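Local coordinates for proline dehydrogenase (Bradyrhizobium japonicum USDA 110, PDB 3HAZ) that oxidises proline to glutamate in two steps, using an FAD-dependent proline dehydrogenase and an NAD-dependent 1-pyrroline-5-carboxylate dehydrogenase on one polypeptide, at the interface of chains A and B. Sequence-based numbering; all coordinates share one arbitrary frame. Chains: chain A/B, Proline dehydrogenase.

The interface of chains A and B. Residues chain A 628, 645, 647, 980; chain B 966-967, 971-972.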
ATOM      1  N   LEU A 628      -9.639 -17.348  17.798  1.00 31.07           N
ATOM      2  CA  LEU A 628      -8.990 -18.608  18.133  1.00 32.02           C
ATOM      3  C   LEU A 628      -9.651 -19.826  17.486  1.00 28.87           C
ATOM      4  O   LEU A 628      -8.967 -20.716  16.987  1.00 29.83           O
ATOM      5  CB  LEU A 628      -8.932 -18.795  19.650  1.00 25.73           C
ATOM      6  CG  LEU A 628      -8.054 -19.945  20.146  1.00 25.71           C
ATOM      7  CD1 LEU A 628      -6.723 -19.948  19.417  1.00 29.83           C
ATOM      8  CD2 LEU A 628      -7.835 -19.855  21.654  1.00 27.11           C
ATOM      9  N   LEU A 645      -3.684 -26.910  11.995  1.00 15.87           N
ATOM     10  CA  LEU A 645      -3.851 -26.966  13.446  1.00 20.68           C
ATOM     11  C   LEU A 645      -5.219 -26.412  13.850  1.00 27.76           C
ATOM     12  O   LEU A 645      -5.609 -25.312  13.438  1.00 25.26           O
ATOM     13  CB  LEU A 645      -2.737 -26.168  14.138  1.00 15.24           C
ATOM     14  CG  LEU A 645      -2.670 -26.163  15.671  1.00 20.44           C
ATOM     15  CD1 LEU A 645      -2.433 -27.566  16.230  1.00 17.48           C
ATOM     16  CD2 LEU A 645      -1.575 -25.215  16.151  1.00 22.70           C
ATOM     17  N   MET A 647      -8.344 -26.230  17.227  1.00 25.01           N
ATOM     18  CA  MET A 647      -8.572 -26.269  18.666  1.00 26.67           C
ATOM     19  C   MET A 647      -9.994 -26.723  18.924  1.00 26.95           C
ATOM     20  O   MET A 647     -10.949 -26.092  18.475  1.00 26.39           O
ATOM     21  CB  MET A 647      -8.394 -24.882  19.267  1.00 30.47           C
ATOM     22  CG  MET A 647      -7.153 -24.174  18.801  1.00 44.07           C
ATOM     23  SD  MET A 647      -5.792 -24.530  19.899  1.00 57.97           S
ATOM     24  CE  MET A 647      -6.243 -23.451  21.250  1.00 18.84           C
ATOM     25  N   GLU A 980      -5.595 -29.156  21.297  1.00 22.46           N
ATOM     26  CA  GLU A 980      -5.099 -29.026  19.927  1.00 21.91           C
ATOM     27  C   GLU A 980      -5.272 -30.302  19.106  1.00 20.02           C
ATOM     28  O   GLU A 980      -5.197 -31.409  19.633  1.00 24.19           O
ATOM     29  CB  GLU A 980      -3.615 -28.678  19.928  1.00 13.79           C
ATOM     30  CG  GLU A 980      -3.263 -27.249  20.324  1.00 19.39           C
ATOM     31  CD  GLU A 980      -1.828 -27.153  20.785  1.00 18.28           C
ATOM     32  OE1 GLU A 980      -0.964 -26.731  19.985  1.00 22.71           O
ATOM     33  OE2 GLU A 980      -1.557 -27.542  21.940  1.00 20.53           O
TER
ATOM     34  N   PRO B 966       0.362 -28.451  26.286  1.00 24.02           N
ATOM     35  CA  PRO B 966       0.196 -28.112  24.870  1.00 20.68           C
ATOM     36  C   PRO B 966       1.166 -28.919  24.009  1.00 26.60           C
ATOM     37  O   PRO B 966       2.110 -29.512  24.541  1.00 24.68           O
ATOM     38  CB  PRO B 966       0.565 -26.623  24.827  1.00 19.30           C
ATOM     39  CG  PRO B 966       1.502 -26.435  25.967  1.00 24.11           C
ATOM     40  CD  PRO B 966       1.119 -27.421  27.026  1.00 26.45           C
ATOM     41  N   LYS B 967       0.929 -28.934  22.701  1.00 25.96           N
ATOM     42  CA  LYS B 967       1.747 -29.708  21.769  1.00 27.63           C
ATOM     43  C   LYS B 967       3.158 -29.149  21.633  1.00 21.52           C
ATOM     44  O   LYS B 967       3.341 -27.964  21.352  1.00 18.47           O
ATOM     45  CB  LYS B 967       1.113 -29.706  20.376  1.00 21.39           C
ATOM     46  CG  LYS B 967      -0.171 -30.504  20.213  1.00 15.57           C
ATOM     47  CD  LYS B 967      -0.821 -30.115  18.874  1.00 22.23           C
ATOM     48  CE  LYS B 967      -1.831 -31.145  18.375  1.00 24.08           C
ATOM     49  NZ  LYS B 967      -1.168 -32.394  17.935  1.00 29.58           N
ATOM     50  N   PRO B 971       2.692 -23.672  18.310  1.00 20.85           N
ATOM     51  CA  PRO B 971       2.649 -22.277  18.753  1.00 19.96           C
ATOM     52  C   PRO B 971       2.041 -22.075  20.138  1.00 20.96           C
ATOM     53  O   PRO B 971       1.975 -20.934  20.572  1.00 20.55           O
ATOM     54  CB  PRO B 971       1.755 -21.587  17.702  1.00 22.48           C
ATOM     55  CG  PRO B 971       1.283 -22.676  16.761  1.00 21.07           C
ATOM     56  CD  PRO B 971       1.585 -23.994  17.400  1.00 22.17           C
ATOM     57  N   HIS B 972       1.599 -23.131  20.813  1.00 18.77           N
ATOM     58  CA  HIS B 972       1.027 -22.959  22.150  1.00 25.39           C
ATOM     59  C   HIS B 972       1.926 -23.502  23.253  1.00 22.47           C
ATOM     60  O   HIS B 972       1.551 -23.491  24.422  1.00 23.36           O
ATOM     61  CB  HIS B 972      -0.350 -23.616  22.253  1.00 24.05           C
ATOM     62  CG  HIS B 972      -1.336 -23.105  21.252  1.00 34.61           C
ATOM     63  ND1 HIS B 972      -1.966 -21.887  21.384  1.00 33.77           N
ATOM     64  CD2 HIS B 972      -1.801 -23.649  20.103  1.00 27.66           C
ATOM     65  CE1 HIS B 972      -2.774 -21.699  20.355  1.00 42.90           C
ATOM     66  NE2 HIS B 972      -2.692 -22.754  19.563  1.00 38.18           N
TER
HETATM   67  O   HOH W   1       1.514 -26.073  20.474  1.00 25.10           O
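A:Met647 and B:His972 meet tip to tip at the apolar centre of this patch, part of the two-fold interface between the aldehyde dehydrogenase-family regions of two PutA chains. The methionine chain bends at chi2 and chi3 (-91° and -77°). Thioether SD of A:Met647 thereby comes to 3.6 Å from imidazole NE2 of B:His972. Methyl CE of A:Met647 lies 4.0 Å from ring atom CE1 of B:His972. A:Leu628, on helix 604-629, is a looser neighbour on the CE1 side of the ring. Along strand 641-649 from the methionine, A:Leu645 places CG anti to its backbone N (chi1 -176°) and divides its branches between two partners: CD2 touches ring carbon CD of B:Pro971 at 3.6 Å, and CD1 points to the aliphatic part of B:Lys967.

Farther out, A:Glu980 of strand 978-986 extends beyond CG between B:Lys967 and B:His972. CB of A:Glu980 packs against methylene CD of B:Lys967 at 3.3 Å. The side chain of B:Lys967 meets the acid through its methylenes; it is bent at chi4, with its ammonium NZ not in contact with the carboxylate. The side chains of A:Glu980 and B:His972 cross obliquely, with the carboxylate plane turned nearly at right angles to the imidazole. OE1 of A:Glu980 lies in the ring plane at the edge, 3.2 Å from CD2 of B:His972. The acid's negative charge could favour a protonated imidazole, although the charge of the histidine is not seen.

At the polar rim OE2 meets the loop backbone of chain B directly and OE1 through a water. OE2 of A:Glu980 accepts a nearly straight hydrogen bond from the amide N of B:Lys967 at 2.9 Å, the donor approaching from above the carboxylate plane; B:Pro966, which follows a cis peptide bond, brushes the same oxygen. OE1 of A:Glu980 is 2.6 Å from water 1, which also bridges to the carbonyl O of B:Lys967. Water 1 lies 3.0 Å from the amide N of B:His972.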